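PDB 5TI1: fumarylacetoacetate hydrolase from Burkholderia xenovorans, which probably hydrolyses fumarylacetoacetate to fumarate and acetoacetate, the last step of phenylalanine and tyrosine breakdown, with the help of a bound divalent metal ion. Local coordinates for residues 147-152 / 369-374; 231-236 / 365-370; 326-331 / 339-344. All blocks are in the same frame, centred on the assembly; numbering follows the deposited sequence.

Contact 1 of 3, residues 147-152 / 369-374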
loop_
_atom_site.group_PDB
_atom_site.type_symbol
_atom_site.label_atom_id
_atom_site.label_comp_id
_atom_site.label_asym_id
_atom_site.label_seq_id
_atom_site.Cartn_x
_atom_site.Cartn_y
_atom_site.Cartn_z
ATOM N N GLN B 147 -0.658 3.100 12.421
ATOM C CA GLN B 147 -0.761 3.721 11.101
ATOM C C GLN B 147 0.014 2.841 10.131
ATOM O O GLN B 147 1.244 2.768 10.201
ATOM C CB GLN B 147 -0.208 5.146 11.104
ATOM C CG GLN B 147 -0.402 5.908 9.786
ATOM C CD GLN B 147 0.655 5.603 8.717
ATOM O OE1 GLN B 147 1.835 5.408 9.019
ATOM N NE2 GLN B 147 0.225 5.574 7.458
ATOM N N ILE B 148 -0.704 2.167 9.238
ATOM C CA ILE B 148 -0.148 1.073 8.443
ATOM C C ILE B 148 0.484 1.664 7.189
ATOM O O ILE B 148 -0.251 2.121 6.292
ATOM C CB ILE B 148 -1.230 0.041 8.103
ATOM C CG1 ILE B 148 -1.852 -0.489 9.400
ATOM C CG2 ILE B 148 -0.674 -1.093 7.261
ATOM C CD1 ILE B 148 -3.175 -1.213 9.189
ATOM N N PRO B 149 1.819 1.670 7.068
ATOM C CA PRO B 149 2.431 2.199 5.839
ATOM C C PRO B 149 2.163 1.319 4.630
ATOM O O PRO B 149 1.975 1.833 3.516
ATOM C CB PRO B 149 3.933 2.248 6.189
ATOM C CG PRO B 149 4.000 2.160 7.691
ATOM C CD PRO B 149 2.839 1.264 8.052
ATOM N N GLY B 150 2.159 0.001 4.824
ATOM C CA GLY B 150 1.905 -0.977 3.784
ATOM C C GLY B 150 1.216 -2.210 4.336
ATOM O O GLY B 150 1.525 -2.669 5.442
ATOM N N TYR B 151 0.279 -2.757 3.567
ATOM C CA TYR B 151 -0.436 -3.976 3.918
ATOM C C TYR B 151 -0.205 -5.004 2.816
ATOM O O TYR B 151 -0.493 -4.745 1.645
ATOM C CB TYR B 151 -1.932 -3.691 4.134
ATOM C CG TYR B 151 -2.836 -4.903 4.107
ATOM C CD1 TYR B 151 -2.497 -6.069 4.783
ATOM C CD2 TYR B 151 -4.054 -4.873 3.408
ATOM C CE1 TYR B 151 -3.334 -7.191 4.763
ATOM C CE2 TYR B 151 -4.888 -5.977 3.378
ATOM C CZ TYR B 151 -4.523 -7.133 4.057
ATOM O OH TYR B 151 -5.346 -8.232 4.028
ATOM N N THR B 152 0.360 -6.142 3.194
ATOM C CA THR B 152 0.654 -7.249 2.300
ATOM C C THR B 152 -0.152 -8.457 2.753
ATOM O O THR B 152 -0.292 -8.691 3.956
ATOM C CB THR B 152 2.152 -7.592 2.339
ATOM O OG1 THR B 152 2.923 -6.465 1.903
ATOM C CG2 THR B 152 2.449 -8.804 1.469
ATOM N N VAL B 369 8.082 0.134 9.987
ATOM C CA VAL B 369 7.368 -0.051 11.245
ATOM C C VAL B 369 5.884 0.188 11.024
ATOM O O VAL B 369 5.491 1.186 10.411
ATOM C CB VAL B 369 7.940 0.906 12.308
ATOM C CG1 VAL B 369 7.043 0.965 13.528
ATOM C CG2 VAL B 369 9.372 0.487 12.700
ATOM N N GLY B 370 5.047 -0.732 11.521
ATOM C CA GLY B 370 3.608 -0.624 11.357
ATOM C C GLY B 370 3.040 -1.339 10.149
ATOM O O GLY B 370 1.809 -1.437 10.032
ATOM N N ASP B 371 3.888 -1.805 9.223
ATOM C CA ASP B 371 3.417 -2.637 8.120
ATOM C C ASP B 371 2.637 -3.841 8.660
ATOM O O ASP B 371 2.939 -4.384 9.727
ATOM C CB ASP B 371 4.588 -3.138 7.272
ATOM C CG ASP B 371 5.104 -2.105 6.272
ATOM O OD1 ASP B 371 4.463 -1.055 6.038
ATOM O OD2 ASP B 371 6.184 -2.356 5.699
ATOM N N LEU B 372 1.637 -4.266 7.895
ATOM C CA LEU B 372 0.731 -5.342 8.272
ATOM C C LEU B 372 0.859 -6.464 7.255
ATOM O O LEU B 372 0.768 -6.229 6.043
ATOM C CB LEU B 372 -0.714 -4.836 8.319
ATOM C CG LEU B 372 -1.818 -5.833 8.676
ATOM C CD1 LEU B 372 -1.676 -6.291 10.117
ATOM C CD2 LEU B 372 -3.183 -5.186 8.431
ATOM N N MET B 373 1.058 -7.680 7.739
ATOM C CA MET B 373 1.293 -8.822 6.864
ATOM C C MET B 373 0.266 -9.900 7.186
ATOM O O MET B 373 0.321 -10.527 8.252
ATOM C CB MET B 373 2.741 -9.309 7.013
ATOM C CG MET B 373 3.713 -8.141 6.845
ATOM S SD MET B 373 5.184 -8.514 5.906
ATOM C CE MET B 373 5.931 -6.890 5.783
ATOM N N GLY B 374 -0.682 -10.092 6.272
ATOM C CA GLY B 374 -1.740 -11.061 6.494
ATOM C C GLY B 374 -1.281 -12.462 6.124
ATOM O O GLY B 374 -0.598 -12.673 5.125
#
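The carbonyl oxygen of L372 is held by one hydrogen bond and two weaker contacts from carbons of Y151. The bond comes from T152 N, 2.9 Å from L372 O, almost straight (169° at the hydrogen) and nearly along the C=O axis. Y151 CA adds a CA-H...O contact, and the edge of the Y151 ring brings CD1 to 3.5 Å from L372 O, with the oxygen in the ring plane. Two more backbone bonds, L372 N to G150 O and G374 N to T152 O (2.7 Å), complete a short parallel pairing of strands 151-154 and 372-374 in the mixed sheet.

Y151 and L372 share one face of this sheet. Each holds CG anti to its backbone N (chi1 163° and 179°), so they run alongside each other in the same direction, with L372 CD2 3.8 Å from Y151 CD1. I148 crosses obliquely, its CG2 3.9 Å from L372 CB, and V193 touches all three; two branched aliphatics and an aromatic ring suit this buried patch. On the face of T152 and M373, the T152 hydroxyl bonds H360 NE2.

Ahead of the strands, P149, with no N-H to satisfy, lays CG 3.3 Å from V369 O. G370 adopts a positive phi, and a CB there would run into Q147 O and the carbonyl O of V369, so glycine suits the place. D371 reaches back, OD1 2.8 Å from G150 N, while OD2 accepts from R368 N and forms a salt bridge with R189 of the second subunit. With that arginine and the N-H of R368 beside it, the buried carboxylate probably stays ionised, tying the pairing to the dimer interface.

Contact 2 of 3, residues 231-236 / 365-370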
loop_
_atom_site.group_PDB
_atom_site.type_symbol
_atom_site.label_atom_id
_atom_site.label_comp_id
_atom_site.label_asym_id
_atom_site.label_seq_id
_atom_site.Cartn_x
_atom_site.Cartn_y
_atom_site.Cartn_z
ATOM N N PHE B 231 0.617 -10.000 11.165
ATOM C CA PHE B 231 1.688 -9.567 12.042
ATOM C C PHE B 231 2.163 -8.178 11.639
ATOM O O PHE B 231 2.013 -7.754 10.492
ATOM C CB PHE B 231 2.849 -10.571 12.085
ATOM C CG PHE B 231 3.560 -10.817 10.769
ATOM C CD1 PHE B 231 4.722 -10.124 10.444
ATOM C CD2 PHE B 231 3.135 -11.819 9.910
ATOM C CE1 PHE B 231 5.424 -10.404 9.271
ATOM C CE2 PHE B 231 3.839 -12.102 8.734
ATOM C CZ PHE B 231 4.985 -11.393 8.420
ATOM N N VAL B 232 2.697 -7.456 12.616
ATOM C CA VAL B 232 3.008 -6.040 12.483
ATOM C C VAL B 232 4.522 -5.876 12.581
ATOM O O VAL B 232 5.151 -6.408 13.502
ATOM C CB VAL B 232 2.261 -5.222 13.552
ATOM C CG1 VAL B 232 2.767 -3.802 13.609
ATOM C CG2 VAL B 232 0.733 -5.245 13.277
ATOM N N ILE B 233 5.103 -5.151 11.617
ATOM C CA ILE B 233 6.550 -4.964 11.554
ATOM C C ILE B 233 6.993 -4.051 12.685
ATOM O O ILE B 233 6.446 -2.957 12.870
ATOM C CB ILE B 233 6.969 -4.386 10.188
ATOM C CG1 ILE B 233 6.746 -5.414 9.080
ATOM C CG2 ILE B 233 8.459 -3.999 10.199
ATOM C CD1 ILE B 233 7.528 -6.722 9.299
ATOM N N GLY B 234 8.005 -4.488 13.436
ATOM C CA GLY B 234 8.556 -3.684 14.509
ATOM C C GLY B 234 9.881 -3.037 14.154
ATOM O O GLY B 234 10.275 -2.028 14.749
ATOM N N ALA B 235 10.586 -3.622 13.193
ATOM C CA ALA B 235 11.829 -3.061 12.682
ATOM C C ALA B 235 11.841 -3.269 11.176
ATOM O O ALA B 235 11.587 -4.380 10.697
ATOM C CB ALA B 235 13.058 -3.719 13.342
ATOM N N GLY B 236 12.122 -2.205 10.433
ATOM C CA GLY B 236 12.048 -2.264 8.993
ATOM C C GLY B 236 13.336 -2.802 8.404
ATOM O O GLY B 236 14.215 -3.311 9.100
ATOM N N CYS B 365 12.618 -5.447 -1.653
ATOM C CA CYS B 365 11.549 -4.599 -1.143
ATOM C C CYS B 365 11.832 -4.228 0.305
ATOM O O CYS B 365 12.331 -5.046 1.085
ATOM C CB CYS B 365 10.192 -5.308 -1.263
ATOM S SG CYS B 365 8.766 -4.284 -0.792
ATOM N N ASN B 366 11.552 -2.974 0.650
ATOM C CA ASN B 366 11.765 -2.489 2.003
ATOM C C ASN B 366 10.485 -2.637 2.812
ATOM O O ASN B 366 9.385 -2.756 2.266
ATOM C CB ASN B 366 12.235 -1.033 1.994
ATOM C CG ASN B 366 11.269 -0.102 1.288
ATOM O OD1 ASN B 366 10.522 -0.508 0.387
ATOM N ND2 ASN B 366 11.296 1.169 1.684
ATOM N N THR B 367 10.643 -2.690 4.130
ATOM C CA THR B 367 9.493 -2.689 5.027
ATOM C C THR B 367 9.685 -1.594 6.064
ATOM O O THR B 367 10.793 -1.091 6.270
ATOM C CB THR B 367 9.282 -4.032 5.739
ATOM O OG1 THR B 367 10.363 -4.259 6.650
ATOM C CG2 THR B 367 9.218 -5.190 4.738
ATOM N N ARG B 368 8.581 -1.238 6.715
ATOM C CA ARG B 368 8.518 -0.112 7.628
ATOM C C ARG B 368 7.737 -0.510 8.870
ATOM O O ARG B 368 6.834 -1.350 8.814
ATOM C CB ARG B 368 7.848 1.102 6.958
ATOM C CG ARG B 368 8.657 1.668 5.797
ATOM C CD ARG B 368 8.002 2.885 5.166
ATOM N NE ARG B 368 6.870 2.483 4.340
ATOM C CZ ARG B 368 6.126 3.316 3.611
ATOM N NH1 ARG B 368 6.382 4.619 3.607
ATOM N NH2 ARG B 368 5.110 2.841 2.895
ATOM N N VAL B 369 8.082 0.134 9.987
ATOM C CA VAL B 369 7.368 -0.051 11.245
ATOM C C VAL B 369 5.884 0.188 11.024
ATOM O O VAL B 369 5.491 1.186 10.411
ATOM C CB VAL B 369 7.940 0.906 12.308
ATOM C CG1 VAL B 369 7.043 0.965 13.528
ATOM C CG2 VAL B 369 9.372 0.487 12.700
ATOM N N GLY B 370 5.047 -0.732 11.521
ATOM C CA GLY B 370 3.608 -0.624 11.357
ATOM C C GLY B 370 3.040 -1.339 10.149
ATOM O O GLY B 370 1.809 -1.437 10.032
#
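I233 lays its branched side chain over the carbonyl of R368: CB lies 3.3 Å and CG2 3.4 Å from R368 O. With CG1 beside the backbone N (chi1 -68°), CG2 is left anti to it, so CB and this methyl do the touching while CG1 stands 4.1 Å from R368 O, a place suited to a beta-branched residue. I233 O accepts the one hydrogen bond between the segments, from G370 N at 3.0 Å, nearly straight (170°) and on a lone pair in the carbonyl plane. V369 CA adds a CA-H...O contact to the same oxygen, and V369 CG2 reaches on to G234 O at 3.4 Å.

At the far end G236, with no side chain, lets its CA come within 3.2 Å of T367 O, where a CB would collide. The T367 hydroxyl takes the crowded position between backbone N and carbonyl carbon (chi1 67°), placing OG1 3.5 Å from G236 CA and in a hydrogen bond with N237 OD1. R189 of the second subunit is hydrogen-bonded to N366 O. The loop after helix 353-362 thus runs along the end of strand 223-233 into strand 372-374, its antiparallel neighbour in the mixed sheet of the FAH-family domain.

Contact 3 of 3, residues 326-331 / 339-344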
loop_
_atom_site.group_PDB
_atom_site.type_symbol
_atom_site.label_atom_id
_atom_site.label_comp_id
_atom_site.label_asym_id
_atom_site.label_seq_id
_atom_site.Cartn_x
_atom_site.Cartn_y
_atom_site.Cartn_z
ATOM N N LEU B 326 -8.235 -20.382 16.858
ATOM C CA LEU B 326 -9.038 -19.378 16.171
ATOM C C LEU B 326 -10.467 -19.874 15.981
ATOM O O LEU B 326 -10.694 -21.065 15.731
ATOM C CB LEU B 326 -8.419 -19.033 14.812
ATOM C CG LEU B 326 -6.975 -18.536 14.818
ATOM C CD1 LEU B 326 -6.402 -18.594 13.415
ATOM C CD2 LEU B 326 -6.864 -17.126 15.368
ATOM N N GLU B 327 -11.431 -18.952 16.092
ATOM C CA GLU B 327 -12.843 -19.258 15.916
ATOM C C GLU B 327 -13.522 -18.100 15.201
ATOM O O GLU B 327 -13.096 -16.948 15.297
ATOM C CB GLU B 327 -13.569 -19.511 17.254
ATOM C CG GLU B 327 -12.972 -20.639 18.086
ATOM C CD GLU B 327 -13.871 -21.074 19.237
ATOM O OE1 GLU B 327 -14.964 -20.492 19.393
ATOM O OE2 GLU B 327 -13.479 -22.000 19.983
ATOM N N VAL B 328 -14.591 -18.416 14.485
ATOM C CA VAL B 328 -15.403 -17.408 13.824
ATOM C C VAL B 328 -16.853 -17.700 14.169
ATOM O O VAL B 328 -17.278 -18.860 14.148
ATOM C CB VAL B 328 -15.181 -17.390 12.297
ATOM C CG1 VAL B 328 -16.121 -16.388 11.610
ATOM C CG2 VAL B 328 -13.696 -17.074 11.964
ATOM N N THR B 329 -17.597 -16.662 14.524
ATOM C CA THR B 329 -19.033 -16.784 14.694
ATOM C C THR B 329 -19.733 -15.885 13.689
ATOM O O THR B 329 -19.176 -14.878 13.223
ATOM C CB THR B 329 -19.480 -16.448 16.130
ATOM O OG1 THR B 329 -19.254 -15.063 16.406
ATOM C CG2 THR B 329 -18.715 -17.308 17.148
ATOM N N LEU B 330 -20.951 -16.289 13.329
ATOM C CA LEU B 330 -21.804 -15.531 12.428
ATOM C C LEU B 330 -23.139 -15.351 13.127
ATOM O O LEU B 330 -23.714 -16.326 13.621
ATOM C CB LEU B 330 -21.983 -16.255 11.082
ATOM C CG LEU B 330 -22.648 -15.506 9.913
ATOM C CD1 LEU B 330 -22.223 -16.113 8.589
ATOM C CD2 LEU B 330 -24.173 -15.486 10.014
ATOM N N ARG B 331 -23.620 -14.118 13.195
ATOM C CA ARG B 331 -24.914 -13.869 13.824
ATOM C C ARG B 331 -25.839 -13.157 12.850
ATOM O O ARG B 331 -25.579 -11.993 12.494
ATOM C CB ARG B 331 -24.768 -13.063 15.113
ATOM C CG ARG B 331 -26.104 -12.831 15.800
ATOM C CD ARG B 331 -25.953 -12.425 17.249
ATOM N NE ARG B 331 -25.190 -11.194 17.387
ATOM C CZ ARG B 331 -25.668 -9.987 17.106
ATOM N NH1 ARG B 331 -26.913 -9.848 16.661
ATOM N NH2 ARG B 331 -24.895 -8.914 17.257
ATOM N N SER B 339 -23.663 -18.001 16.077
ATOM C CA SER B 339 -23.373 -19.414 15.865
ATOM C C SER B 339 -21.941 -19.562 15.368
ATOM O O SER B 339 -21.522 -18.849 14.448
ATOM C CB SER B 339 -24.357 -20.022 14.865
ATOM O OG SER B 339 -25.697 -19.830 15.298
ATOM N N THR B 340 -21.184 -20.464 15.983
ATOM C CA THR B 340 -19.818 -20.694 15.519
ATOM C C THR B 340 -19.847 -21.429 14.184
ATOM O O THR B 340 -20.596 -22.391 14.007
ATOM C CB THR B 340 -19.020 -21.485 16.555
ATOM O OG1 THR B 340 -18.978 -20.757 17.792
ATOM C CG2 THR B 340 -17.597 -21.706 16.064
ATOM N N ILE B 341 -19.065 -20.952 13.222
ATOM C CA ILE B 341 -19.047 -21.551 11.894
ATOM C C ILE B 341 -17.718 -22.212 11.560
ATOM O O ILE B 341 -17.665 -23.007 10.606
ATOM C CB ILE B 341 -19.411 -20.520 10.807
ATOM C CG1 ILE B 341 -18.372 -19.388 10.769
ATOM C CG2 ILE B 341 -20.846 -20.022 11.024
ATOM C CD1 ILE B 341 -18.394 -18.573 9.482
ATOM N N THR B 342 -16.649 -21.915 12.295
ATOM C CA THR B 342 -15.414 -22.662 12.112
ATOM C C THR B 342 -14.554 -22.531 13.362
ATOM O O THR B 342 -14.693 -21.573 14.129
ATOM C CB THR B 342 -14.656 -22.191 10.865
ATOM O OG1 THR B 342 -13.595 -23.110 10.580
ATOM C CG2 THR B 342 -14.102 -20.776 11.049
ATOM N N ARG B 343 -13.695 -23.533 13.574
ATOM C CA ARG B 343 -12.682 -23.523 14.626
ATOM C C ARG B 343 -11.411 -24.111 14.030
ATOM O O ARG B 343 -11.445 -25.229 13.514
ATOM C CB ARG B 343 -13.117 -24.346 15.847
ATOM C CG ARG B 343 -14.424 -23.916 16.517
ATOM C CD ARG B 343 -14.881 -24.967 17.553
ATOM N NE ARG B 343 -16.047 -24.520 18.317
ATOM C CZ ARG B 343 -17.308 -24.597 17.891
ATOM N NH1 ARG B 343 -17.582 -25.102 16.694
ATOM N NH2 ARG B 343 -18.302 -24.158 18.658
ATOM N N THR B 344 -10.307 -23.372 14.074
ATOM C CA THR B 344 -9.059 -23.883 13.508
ATOM C C THR B 344 -7.889 -23.380 14.354
ATOM O O THR B 344 -8.069 -22.979 15.509
ATOM C CB THR B 344 -8.934 -23.492 12.025
ATOM O OG1 THR B 344 -7.799 -24.154 11.452
ATOM C CG2 THR B 344 -8.756 -21.991 11.874
HETATM O O HOH W 1 -26.694 -17.414 15.085
#
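Strands 321-331 and 339-345 form an antiparallel beta hairpin broken by a beta bulge, where I341 is the extra residue and its alpha-like psi (-16°) shifts the register by one. V328 sits across from the bulge: its O accepts from I341 N and its N donates to T342 O, so the backbone bonding carries on through the irregularity.

The side chains follow this shift. V328 and T342 leave the sheet in the same direction as close neighbours, with V328 CG2 3.8 Å from T342 CG2. I341 crosses V328 obliquely; its CG1 takes the crowded position between backbone N and carbonyl carbon (chi1 63°), setting CD1 3.8 Å from V328 CG1, while its CG2 meets L330 CB at 3.9 Å. Aliphatic residues suit this buried side, where I225 and L227 of strand 223-233 also meet V328, and L389 and L392 of helix 389-392 meet I341. The T342 hydroxyl, with its single hydrogen, finds its main acceptor in the carbonyl of F386 and a second in that of D384, which is consistent with its place on this side; the methyl faces V328.

The face of E327, T329, T340 and R343 is more exposed and suits polar residues. E327 and R343 cross obliquely, their carboxylate and guanidinium planes 66° apart, in a long salt bridge of 4.0 Å from E327 OE2 to R343 NE. T340 CG2 lies over the centre of the guanidinium, 3.3 Å above its plane, and T340 OG1 is 3.5 Å from T329 CG2.

Toward the turn, L330 and S339 exchange both backbone bonds. S339 OG is hydrogen-bonded to E404 N and, at 2.6 Å, to a water that also makes a weak bond, 3.5 Å long, to L330 O.

Overall arrangement
Contacts 1 and 2 are neighbours, their centres 7 Å apart: they share V369 and G370, and strand 372-374 lies between 151-154 and 223-233 in one sheet. Probable hydrogen bonds from M373 N to F231 O (2.9 Å) and from I233 N to D371 O (3.0 Å) join them, and both touch the second subunit. Contact 1 is close to the metal site, the Y151 side chain lying about 5 Å from the magnesium ion held by D153, E226, E228 and D260. Contact 3 lies across the chain's centre, its centre 26 Å from that of contact 1 and 30 Å from that of contact 2; its L326 side chain is about 13 Å from the magnesium.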